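Local coordinates for protein Non-structural maintenance of chromosomes element 1 homolog (PDB 7DG2) that probably acts as a RING-type E3 ubiquitin ligase that works with a MAGE-domain partner within the SMC5-SMC6 complex, at residues 68-73 with 204-208; 94-98 with 142-146; 114-119 with 155-160; 194-198 with 228-232. One frame throughout, in Å; residues are numbered along the deposited sequence.

None of the four contacts is fully core: contact 1 lies at the surface, the others are partly buried. Contacts 2 and 3 belong to one winged-helix domain, the first joining two helices through aromatic and aliphatic packing and one hydroxyl-hydroxyl hydrogen bond, the second pairing two strands through backbone hydrogen bonds; L143 packs on Y159. Contact 4, within the RING region, depends on side-chain hydrogen bonds and holds one ligand of the four-cysteine zinc site; contact 1 brings the loop between strands 62-68 and 75-81 to two ligands of the histidine-containing site. Contact 1 touches contacts 3 and 4: E71 OE2 forms a salt bridge with R155 NH1 (2.8 Å), and L204 O lies 2.8 Å from Q195 N, probably hydrogen-bonded.

Contact 1: residues 68-73 with 204-208. With ZN (zinc ion), chain G.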
loop_
_atom_site.group_PDB
_atom_site.type_symbol
_atom_site.label_atom_id
_atom_site.label_comp_id
_atom_site.label_asym_id
_atom_site.label_seq_id
_atom_site.Cartn_x
_atom_site.Cartn_y
_atom_site.Cartn_z
ATOM N N VAL A 68 -9.317 5.439 18.811
ATOM C CA VAL A 68 -8.483 6.281 19.665
ATOM C C VAL A 68 -7.182 5.546 19.965
ATOM O O VAL A 68 -7.196 4.358 20.301
ATOM C CB VAL A 68 -9.209 6.649 20.973
ATOM C CG1 VAL A 68 -8.277 7.420 21.899
ATOM C CG2 VAL A 68 -10.455 7.457 20.677
ATOM N N GLY A 69 -6.059 6.256 19.854
ATOM C CA GLY A 69 -4.773 5.657 20.176
ATOM C C GLY A 69 -4.651 5.419 21.676
ATOM O O GLY A 69 -4.924 6.316 22.483
ATOM N N GLU A 70 -4.255 4.198 22.054
ATOM C CA GLU A 70 -4.126 3.869 23.472
ATOM C C GLU A 70 -3.096 4.752 24.159
ATOM O O GLU A 70 -3.281 5.151 25.315
ATOM C CB GLU A 70 -3.752 2.397 23.639
ATOM C CG GLU A 70 -4.854 1.469 23.224
ATOM C CD GLU A 70 -4.607 0.047 23.666
ATOM O OE1 GLU A 70 -3.436 -0.291 23.929
ATOM O OE2 GLU A 70 -5.587 -0.719 23.729
ATOM N N GLU A 71 -1.997 5.054 23.474
ATOM C CA GLU A 71 -0.952 5.867 24.084
ATOM C C GLU A 71 -1.305 7.348 24.044
ATOM O O GLU A 71 -1.345 8.020 25.082
ATOM C CB GLU A 71 0.385 5.620 23.383
ATOM C CG GLU A 71 0.833 4.172 23.398
ATOM C CD GLU A 71 2.333 4.035 23.237
ATOM O OE1 GLU A 71 2.845 2.900 23.326
ATOM O OE2 GLU A 71 3.001 5.070 23.033
ATOM N N ASP A 72 -1.576 7.872 22.852
ATOM C CA ASP A 72 -1.620 9.313 22.667
ATOM C C ASP A 72 -3.013 9.911 22.796
ATOM O O ASP A 72 -3.135 11.139 22.802
ATOM C CB ASP A 72 -1.012 9.687 21.305
ATOM C CG ASP A 72 -1.637 8.926 20.140
ATOM O OD1 ASP A 72 -2.800 8.483 20.251
ATOM O OD2 ASP A 72 -0.946 8.772 19.113
ATOM N N GLY A 73 -4.060 9.095 22.901
ATOM C CA GLY A 73 -5.405 9.622 23.007
ATOM C C GLY A 73 -5.920 10.327 21.770
ATOM O O GLY A 73 -7.005 10.915 21.817
ATOM N N LEU A 204 -8.245 -1.661 32.747
ATOM C CA LEU A 204 -8.794 -0.412 32.237
ATOM C C LEU A 204 -7.801 0.188 31.253
ATOM O O LEU A 204 -6.593 0.135 31.490
ATOM C CB LEU A 204 -9.063 0.600 33.360
ATOM C CG LEU A 204 -10.250 0.338 34.287
ATOM C CD1 LEU A 204 -10.572 1.599 35.090
ATOM C CD2 LEU A 204 -11.446 -0.109 33.478
ATOM N N HIS A 205 -8.301 0.755 30.153
ATOM C CA HIS A 205 -7.448 1.602 29.326
ATOM C C HIS A 205 -6.872 2.728 30.174
ATOM O O HIS A 205 -7.505 3.199 31.122
ATOM C CB HIS A 205 -8.223 2.222 28.163
ATOM C CG HIS A 205 -8.594 1.260 27.081
ATOM N ND1 HIS A 205 -9.903 0.922 26.809
ATOM C CD2 HIS A 205 -7.834 0.590 26.180
ATOM C CE1 HIS A 205 -9.933 0.074 25.795
ATOM N NE2 HIS A 205 -8.690 -0.145 25.397
ATOM N N LEU A 206 -5.666 3.174 29.815
ATOM C CA LEU A 206 -5.049 4.264 30.566
ATOM C C LEU A 206 -5.902 5.523 30.508
ATOM O O LEU A 206 -6.068 6.215 31.521
ATOM C CB LEU A 206 -3.635 4.537 30.050
ATOM C CG LEU A 206 -2.531 3.971 30.950
ATOM C CD1 LEU A 206 -2.505 2.447 30.880
ATOM C CD2 LEU A 206 -1.164 4.560 30.606
ATOM N N GLN A 207 -6.469 5.830 29.337
ATOM C CA GLN A 207 -7.370 6.973 29.241
ATOM C C GLN A 207 -8.656 6.741 30.022
ATOM O O GLN A 207 -9.214 7.684 30.594
ATOM C CB GLN A 207 -7.696 7.282 27.779
ATOM C CG GLN A 207 -6.902 8.443 27.193
ATOM C CD GLN A 207 -5.704 7.981 26.384
ATOM O OE1 GLN A 207 -5.825 7.110 25.510
ATOM N NE2 GLN A 207 -4.537 8.557 26.670
ATOM N N CYS A 208 -9.142 5.500 30.060
ATOM C CA CYS A 208 -10.371 5.234 30.794
ATOM C C CYS A 208 -10.145 5.271 32.300
ATOM O O CYS A 208 -11.051 5.650 33.048
ATOM C CB CYS A 208 -10.957 3.892 30.361
ATOM S SG CYS A 208 -11.490 3.871 28.635
HETATM ZN ZN ZN G . -11.569 1.613 27.945
#
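Metal coordination fixes the 204-208 side of this surface contact. H205 ND1 (2.1 Å) and C208 SG (2.4 Å) bind a zinc ion, and C184 and C187 complete this three-cysteine, one-histidine site of the RING-like domain. H205 is also the N-cap of the following helix. The E70 carboxylate comes near the imidazole edge, OE2 3.6 Å from H205 NE2; the stronger partners lie elsewhere, H205 NE2 bonding to the V190 carbonyl and the E70 carboxylate to the backbone nitrogens of I192 and Q193. Q207 contributes the largest area, 77 Å², its amide end lying against turn carbonyls, with Q207 OE1 as modelled 3.3 Å from G69 O and 3.2 Å from E70 O. G73 N to G69 O (2.9 Å) closes the turn. Residues 69-73 form the tip of the hairpin of strands 62-68 and 75-81, consistent with the wing of an N-terminal winged-helix domain, which the contact thus joins to the start of helix 206-212 in the RING-like domain.

Contact 2: residues 94-98 with 142-146; sequences YAENE and LLQSF
The Y94 ring presents one face to the edge of F146, a T-shaped pair with centroids 4.7 Å apart, planes at 60° and Y94 CZ 3.4 Å from F146 CE1. Y94 is extended (phi/psi -136/146, chi1 m, chi2 -69°), its hydroxyl hydrogen-bonded to S145 (OH to OG 2.8 Å; S145 chi1 t). A95 (-76/167) is the N-cap of helix 96-111; E98 at N3 (chi1 m, chi2 t) folds back, OE2 accepting from A95 N at 2.8 Å, one half of a capping box whose reciprocal half is missing because A95 has no side-chain acceptor. Segment 142-146 is regular helix, F146 N bonding to L142 O (2.9 Å). These are the first and third helices of a winged-helix domain, the third held against the N-terminal end of the first. Their closest backbone approach is E98 to L142, CA-CA 7.4 Å. L142 (t, p) places CD1 3.7 Å from Y94 CD1 and CD2 3.8 Å from E98 CB, while F146 (chi1 m, chi2 -30°) meets E98 O through CZ at 3.8 Å.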
loop_
_atom_site.group_PDB
_atom_site.type_symbol
_atom_site.label_atom_id
_atom_site.label_comp_id
_atom_site.label_asym_id
_atom_site.label_seq_id
_atom_site.Cartn_x
_atom_site.Cartn_y
_atom_site.Cartn_z
ATOM N N TYR A 94 2.390 -11.233 2.983
ATOM C CA TYR A 94 3.230 -12.015 3.883
ATOM C C TYR A 94 3.036 -13.503 3.626
ATOM O O TYR A 94 1.937 -13.961 3.304
ATOM C CB TYR A 94 2.922 -11.677 5.357
ATOM C CG TYR A 94 3.272 -10.248 5.698
ATOM C CD1 TYR A 94 4.602 -9.839 5.747
ATOM C CD2 TYR A 94 2.281 -9.297 5.937
ATOM C CE1 TYR A 94 4.936 -8.515 6.053
ATOM C CE2 TYR A 94 2.604 -7.972 6.233
ATOM C CZ TYR A 94 3.930 -7.595 6.287
ATOM O OH TYR A 94 4.241 -6.293 6.584
ATOM N N ALA A 95 4.127 -14.253 3.788
ATOM C CA ALA A 95 4.095 -15.696 3.632
ATOM C C ALA A 95 3.441 -16.355 4.849
ATOM O O ALA A 95 3.232 -15.736 5.893
ATOM C CB ALA A 95 5.507 -16.239 3.420
ATOM N N GLU A 96 3.122 -17.644 4.702
ATOM C CA GLU A 96 2.416 -18.353 5.760
ATOM C C GLU A 96 3.223 -18.372 7.050
ATOM O O GLU A 96 2.671 -18.133 8.129
ATOM C CB GLU A 96 2.087 -19.780 5.313
ATOM C CG GLU A 96 0.925 -19.847 4.335
ATOM C CD GLU A 96 0.463 -21.267 4.083
ATOM O OE1 GLU A 96 0.465 -22.072 5.039
ATOM O OE2 GLU A 96 0.110 -21.572 2.927
ATOM N N ASN A 97 4.530 -18.653 6.970
ATOM C CA ASN A 97 5.296 -18.704 8.217
ATOM C C ASN A 97 5.447 -17.317 8.823
ATOM O O ASN A 97 5.481 -17.182 10.053
ATOM C CB ASN A 97 6.667 -19.374 8.016
ATOM C CG ASN A 97 7.564 -18.651 7.032
ATOM O OD1 ASN A 97 7.128 -17.780 6.276
ATOM N ND2 ASN A 97 8.836 -19.038 7.017
ATOM N N GLU A 98 5.497 -16.280 7.983
ATOM C CA GLU A 98 5.547 -14.909 8.488
ATOM C C GLU A 98 4.273 -14.542 9.241
ATOM O O GLU A 98 4.331 -13.876 10.283
ATOM C CB GLU A 98 5.783 -13.941 7.322
ATOM C CG GLU A 98 7.111 -14.205 6.605
ATOM C CD GLU A 98 7.367 -13.260 5.444
ATOM O OE1 GLU A 98 8.547 -12.920 5.195
ATOM O OE2 GLU A 98 6.391 -12.865 4.774
ATOM N N LEU A 142 11.471 -8.952 8.981
ATOM C CA LEU A 142 10.016 -9.060 9.002
ATOM C C LEU A 142 9.410 -8.074 9.989
ATOM O O LEU A 142 8.391 -7.434 9.698
ATOM C CB LEU A 142 9.599 -10.496 9.355
ATOM C CG LEU A 142 8.093 -10.733 9.464
ATOM C CD1 LEU A 142 7.419 -10.522 8.092
ATOM C CD2 LEU A 142 7.761 -12.139 10.002
ATOM N N LEU A 143 10.012 -7.958 11.173
ATOM C CA LEU A 143 9.519 -6.990 12.148
ATOM C C LEU A 143 9.594 -5.578 11.594
ATOM O O LEU A 143 8.681 -4.771 11.804
ATOM C CB LEU A 143 10.314 -7.102 13.448
ATOM C CG LEU A 143 10.044 -8.380 14.223
ATOM C CD1 LEU A 143 11.038 -8.462 15.400
ATOM C CD2 LEU A 143 8.625 -8.371 14.743
ATOM N N GLN A 144 10.658 -5.260 10.857
ATOM C CA GLN A 144 10.733 -3.915 10.298
ATOM C C GLN A 144 9.630 -3.685 9.269
ATOM O O GLN A 144 9.097 -2.572 9.167
ATOM C CB GLN A 144 12.114 -3.658 9.689
ATOM C CG GLN A 144 12.272 -2.245 9.111
ATOM C CD GLN A 144 11.940 -1.135 10.126
ATOM O OE1 GLN A 144 12.597 -1.011 11.167
ATOM N NE2 GLN A 144 10.916 -0.328 9.820
ATOM N N SER A 145 9.251 -4.728 8.534
ATOM C CA SER A 145 8.125 -4.610 7.614
ATOM C C SER A 145 6.818 -4.395 8.371
ATOM O O SER A 145 6.023 -3.526 8.006
ATOM C CB SER A 145 8.034 -5.848 6.716
ATOM O OG SER A 145 6.892 -5.756 5.874
ATOM N N PHE A 146 6.576 -5.183 9.431
ATOM C CA PHE A 146 5.357 -5.001 10.216
ATOM C C PHE A 146 5.272 -3.586 10.770
ATOM O O PHE A 146 4.179 -3.026 10.876
ATOM C CB PHE A 146 5.293 -6.014 11.366
ATOM C CG PHE A 146 5.024 -7.439 10.930
ATOM C CD1 PHE A 146 4.291 -7.716 9.794
ATOM C CD2 PHE A 146 5.497 -8.497 11.690
ATOM C CE1 PHE A 146 4.048 -9.029 9.393
ATOM C CE2 PHE A 146 5.251 -9.816 11.307
ATOM C CZ PHE A 146 4.531 -10.082 10.157
#

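Contact 3: residues 114-119 with 155-160; sequences NGFATS and RNGEYT
This is an antiparallel strand pairing that attaches the short first strand of a winged-helix domain, 117-118, to strand 158-161, the middle of a three-stranded sheet. The order 1-3-2 and the tight hairpin, or wing, of strands 152-155 and 158-161 are those of the fold. The hairpin turns as type I' from R155 to E158, N156 and G157 taking positive phi (60/38 and 77/15), with R155 N-E158 O 2.7 Å and E158 N-R155 O 2.9 Å. A117 and Y159 are the hydrogen-bonded pair, A117 N to Y159 O and Y159 N to A117 O both 2.8 Å, CA-CA 5.2 Å. Their side chains share a face, meeting I109 and V147 respectively. T118 and E158, the non-hydrogen-bonded pair (CA-CA 4.4 Å), lie on the other. T118 (chi1 p) is the N-cap of helix 119-128, its side chain capping a backbone N just past the segment; S119 OG donates to G157 O (3.0 Å). G115 O (80/10) accepts from T160 OG1 at 2.6 Å. F116 (chi1 m) receives T160 CB in a CH-pi contact, 3.7 Å from the ring centroid. A face of the R155 guanidinium lies over F116, R155 NH2 3.6 Å from F116 CZ, while NH1 is salt-bridged to E71.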
loop_
_atom_site.group_PDB
_atom_site.type_symbol
_atom_site.label_atom_id
_atom_site.label_comp_id
_atom_site.label_asym_id
_atom_site.label_seq_id
_atom_site.Cartn_x
_atom_site.Cartn_y
_atom_site.Cartn_z
ATOM N N ASN A 114 2.147 -5.810 30.086
ATOM C CA ASN A 114 2.549 -4.508 29.563
ATOM C C ASN A 114 2.005 -4.218 28.169
ATOM O O ASN A 114 1.982 -3.051 27.758
ATOM C CB ASN A 114 4.078 -4.408 29.525
ATOM C CG ASN A 114 4.749 -5.724 29.119
ATOM O OD1 ASN A 114 4.462 -6.791 29.681
ATOM N ND2 ASN A 114 5.652 -5.651 28.141
ATOM N N GLY A 115 1.552 -5.232 27.439
ATOM C CA GLY A 115 1.134 -5.010 26.064
ATOM C C GLY A 115 2.260 -4.934 25.057
ATOM O O GLY A 115 2.008 -4.567 23.899
ATOM N N PHE A 116 3.493 -5.271 25.443
ATOM C CA PHE A 116 4.623 -5.306 24.522
ATOM C C PHE A 116 5.283 -6.683 24.531
ATOM O O PHE A 116 5.290 -7.375 25.555
ATOM C CB PHE A 116 5.657 -4.241 24.876
ATOM C CG PHE A 116 5.228 -2.837 24.523
ATOM C CD1 PHE A 116 4.348 -2.143 25.338
ATOM C CD2 PHE A 116 5.718 -2.217 23.380
ATOM C CE1 PHE A 116 3.950 -0.843 25.016
ATOM C CE2 PHE A 116 5.319 -0.913 23.050
ATOM C CZ PHE A 116 4.443 -0.238 23.867
ATOM N N ALA A 117 5.832 -7.077 23.378
ATOM C CA ALA A 117 6.702 -8.246 23.270
ATOM C C ALA A 117 8.129 -7.779 23.004
ATOM O O ALA A 117 8.341 -6.787 22.306
ATOM C CB ALA A 117 6.237 -9.182 22.148
ATOM N N THR A 118 9.111 -8.459 23.594
ATOM C CA THR A 118 10.501 -8.074 23.384
ATOM C C THR A 118 11.073 -8.789 22.165
ATOM O O THR A 118 10.539 -9.794 21.710
ATOM C CB THR A 118 11.353 -8.439 24.593
ATOM O OG1 THR A 118 11.277 -9.861 24.758
ATOM C CG2 THR A 118 10.822 -7.774 25.851
ATOM N N SER A 119 12.196 -8.275 21.659
ATOM C CA SER A 119 12.871 -8.944 20.544
ATOM C C SER A 119 13.205 -10.399 20.862
ATOM O O SER A 119 12.991 -11.290 20.030
ATOM C CB SER A 119 14.145 -8.192 20.158
ATOM O OG SER A 119 13.827 -6.941 19.567
ATOM N N ARG A 155 9.443 0.102 19.709
ATOM C CA ARG A 155 10.109 1.063 20.583
ATOM C C ARG A 155 11.226 0.335 21.317
ATOM O O ARG A 155 10.948 -0.488 22.192
ATOM C CB ARG A 155 9.124 1.680 21.572
ATOM C CG ARG A 155 8.297 2.822 21.001
ATOM C CD ARG A 155 8.145 3.951 22.016
ATOM N NE ARG A 155 7.374 3.547 23.190
ATOM C CZ ARG A 155 6.046 3.548 23.236
ATOM N NH1 ARG A 155 5.352 3.927 22.169
ATOM N NH2 ARG A 155 5.414 3.172 24.340
ATOM N N ASN A 156 12.476 0.618 20.947
ATOM C CA ASN A 156 13.640 0.086 21.663
ATOM C C ASN A 156 13.663 -1.439 21.640
ATOM O O ASN A 156 14.026 -2.084 22.623
ATOM C CB ASN A 156 13.680 0.596 23.105
ATOM C CG ASN A 156 13.780 2.105 23.187
ATOM O OD1 ASN A 156 14.510 2.730 22.415
ATOM N ND2 ASN A 156 13.040 2.700 24.121
ATOM N N GLY A 157 13.264 -2.023 20.515
ATOM C CA GLY A 157 13.233 -3.470 20.436
ATOM C C GLY A 157 12.068 -4.116 21.148
ATOM O O GLY A 157 12.100 -5.322 21.388
ATOM N N GLU A 158 11.043 -3.350 21.508
ATOM C CA GLU A 158 9.800 -3.909 22.022
ATOM C C GLU A 158 8.669 -3.503 21.090
ATOM O O GLU A 158 8.713 -2.435 20.475
ATOM C CB GLU A 158 9.516 -3.447 23.457
ATOM C CG GLU A 158 10.687 -3.748 24.378
ATOM C CD GLU A 158 10.358 -3.614 25.853
ATOM O OE1 GLU A 158 9.194 -3.853 26.238
ATOM O OE2 GLU A 158 11.277 -3.274 26.628
ATOM N N TYR A 159 7.677 -4.376 20.974
ATOM C CA TYR A 159 6.641 -4.239 19.958
ATOM C C TYR A 159 5.262 -4.370 20.577
ATOM O O TYR A 159 5.019 -5.268 21.383
ATOM C CB TYR A 159 6.804 -5.308 18.874
ATOM C CG TYR A 159 8.117 -5.186 18.149
ATOM C CD1 TYR A 159 9.269 -5.802 18.645
ATOM C CD2 TYR A 159 8.221 -4.425 16.989
ATOM C CE1 TYR A 159 10.468 -5.667 18.006
ATOM C CE2 TYR A 159 9.434 -4.293 16.333
ATOM C CZ TYR A 159 10.549 -4.918 16.853
ATOM O OH TYR A 159 11.766 -4.812 16.227
ATOM N N THR A 160 4.349 -3.492 20.167
ATOM C CA THR A 160 2.942 -3.664 20.484
ATOM C C THR A 160 2.147 -3.569 19.182
ATOM O O THR A 160 2.697 -3.289 18.112
ATOM C CB THR A 160 2.468 -2.626 21.527
ATOM O OG1 THR A 160 1.154 -2.973 22.000
ATOM C CG2 THR A 160 2.447 -1.231 20.917
#

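Contact 4: residues 194-198 with 228-232; sequences SQLCE and WPHEI. With ZN (zinc ion), chain H.
Three hydrogen bonds tie these segments together. H230 NE2 donates to L196 O at a very short 2.5 Å. The amide of Q195 (chi1 m, chi2 t) is used at both ends, OE1 accepting from W228 NE1 (2.9 Å) and NE2 donating to E231 O (3.1 Å). Q195 and L196 are in extended strand conformation; 228-232 has no regular structure. The directions CA 195 to 198 and CA 228 to 231 are 136° apart, with CA-CA 7.3 Å for Q195-H230, 6.7 Å for C197-W228 and 7.3 Å for E198-P229. W228 (chi1 t) brings its six-membered ring against the C197 backbone, CH2 3.4 Å from C197 N and CZ3 3.5 Å from C197 CB. C197 SG (chi1 t) binds zinc at 2.4 Å with C200, C221 and C224, the second site of a RING cross-brace, so W228 packs directly on a zinc ligand. At the periphery E198 OE2 meets P229 CB at 3.6 Å. Strand 195-196 pairs on with strand 203-204, Q195 also touches L206 and A209 of helix 206-212, and W228 meets F213 just past that helix.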
loop_
_atom_site.group_PDB
_atom_site.type_symbol
_atom_site.label_atom_id
_atom_site.label_comp_id
_atom_site.label_asym_id
_atom_site.label_seq_id
_atom_site.Cartn_x
_atom_site.Cartn_y
_atom_site.Cartn_z
ATOM N N SER A 194 -2.820 -1.279 29.290
ATOM C CA SER A 194 -3.878 -1.112 30.276
ATOM C C SER A 194 -3.256 -0.929 31.648
ATOM O O SER A 194 -2.062 -1.154 31.849
ATOM C CB SER A 194 -4.821 -2.320 30.296
ATOM O OG SER A 194 -4.144 -3.444 30.829
ATOM N N GLN A 195 -4.093 -0.516 32.593
ATOM C CA GLN A 195 -3.808 -0.665 34.013
ATOM C C GLN A 195 -4.639 -1.823 34.545
ATOM O O GLN A 195 -5.849 -1.882 34.306
ATOM C CB GLN A 195 -4.135 0.614 34.780
ATOM C CG GLN A 195 -3.232 1.777 34.455
ATOM C CD GLN A 195 -3.428 2.925 35.418
ATOM O OE1 GLN A 195 -4.441 2.994 36.117
ATOM N NE2 GLN A 195 -2.451 3.827 35.478
ATOM N N LEU A 196 -3.996 -2.740 35.256
ATOM C CA LEU A 196 -4.659 -3.924 35.780
ATOM C C LEU A 196 -4.865 -3.790 37.282
ATOM O O LEU A 196 -3.986 -3.297 37.996
ATOM C CB LEU A 196 -3.844 -5.184 35.499
ATOM C CG LEU A 196 -3.587 -5.525 34.032
ATOM C CD1 LEU A 196 -2.462 -6.538 33.940
ATOM C CD2 LEU A 196 -4.874 -6.057 33.404
ATOM N N CYS A 197 -6.025 -4.234 37.763
ATOM C CA CYS A 197 -6.160 -4.443 39.198
ATOM C C CYS A 197 -5.204 -5.541 39.623
ATOM O O CYS A 197 -5.183 -6.624 39.034
ATOM C CB CYS A 197 -7.594 -4.815 39.568
ATOM S SG CYS A 197 -7.769 -5.103 41.355
ATOM N N GLU A 198 -4.382 -5.260 40.629
ATOM C CA GLU A 198 -3.425 -6.276 41.036
ATOM C C GLU A 198 -4.048 -7.313 41.952
ATOM O O GLU A 198 -3.413 -8.338 42.223
ATOM C CB GLU A 198 -2.214 -5.614 41.689
ATOM C CG GLU A 198 -1.580 -4.580 40.764
ATOM C CD GLU A 198 -0.202 -4.142 41.209
ATOM O OE1 GLU A 198 0.737 -4.219 40.386
ATOM O OE2 GLU A 198 -0.062 -3.717 42.374
ATOM N N TRP A 228 -7.175 1.193 44.234
ATOM C CA TRP A 228 -6.468 1.141 42.956
ATOM C C TRP A 228 -4.983 1.418 43.162
ATOM O O TRP A 228 -4.626 2.491 43.666
ATOM C CB TRP A 228 -7.073 2.149 41.979
ATOM C CG TRP A 228 -6.745 1.870 40.533
ATOM C CD1 TRP A 228 -6.030 2.666 39.681
ATOM C CD2 TRP A 228 -7.118 0.711 39.778
ATOM N NE1 TRP A 228 -5.942 2.074 38.442
ATOM C CE2 TRP A 228 -6.602 0.874 38.477
ATOM C CE3 TRP A 228 -7.843 -0.448 40.077
ATOM C CZ2 TRP A 228 -6.783 -0.082 37.477
ATOM C CZ3 TRP A 228 -8.027 -1.392 39.081
ATOM C CH2 TRP A 228 -7.498 -1.204 37.799
ATOM N N PRO A 229 -4.092 0.498 42.777
ATOM C CA PRO A 229 -2.667 0.666 43.099
ATOM C C PRO A 229 -1.917 1.632 42.194
ATOM O O PRO A 229 -0.806 2.045 42.555
ATOM C CB PRO A 229 -2.114 -0.759 42.947
ATOM C CG PRO A 229 -2.983 -1.365 41.895
ATOM C CD PRO A 229 -4.363 -0.791 42.114
ATOM N N HIS A 230 -2.471 2.008 41.045
ATOM C CA HIS A 230 -1.751 2.791 40.052
ATOM C C HIS A 230 -2.078 4.274 40.176
ATOM O O HIS A 230 -3.069 4.671 40.793
ATOM C CB HIS A 230 -2.084 2.309 38.637
ATOM C CG HIS A 230 -2.073 0.820 38.488
ATOM N ND1 HIS A 230 -0.910 0.083 38.464
ATOM C CD2 HIS A 230 -3.085 -0.068 38.344
ATOM C CE1 HIS A 230 -1.204 -1.197 38.320
ATOM N NE2 HIS A 230 -2.518 -1.315 38.241
ATOM N N GLU A 231 -1.227 5.093 39.563
ATOM C CA GLU A 231 -1.459 6.529 39.501
ATOM C C GLU A 231 -2.465 6.858 38.405
ATOM O O GLU A 231 -2.458 6.249 37.332
ATOM C CB GLU A 231 -0.145 7.267 39.246
ATOM C CG GLU A 231 -0.272 8.785 39.278
ATOM C CD GLU A 231 1.064 9.490 39.138
ATOM O OE1 GLU A 231 1.114 10.532 38.447
ATOM O OE2 GLU A 231 2.061 8.999 39.715
ATOM N N ILE A 232 -3.328 7.832 38.677
ATOM C CA ILE A 232 -4.359 8.216 37.718
ATOM C C ILE A 232 -3.796 9.177 36.675
ATOM O O ILE A 232 -3.908 8.939 35.471
ATOM C CB ILE A 232 -5.573 8.839 38.423
ATOM C CG1 ILE A 232 -5.916 8.065 39.705
ATOM C CG2 ILE A 232 -6.765 8.898 37.478
ATOM C CD1 ILE A 232 -6.173 6.581 39.506
HETATM ZN ZN ZN H . -10.101 -5.556 41.306
#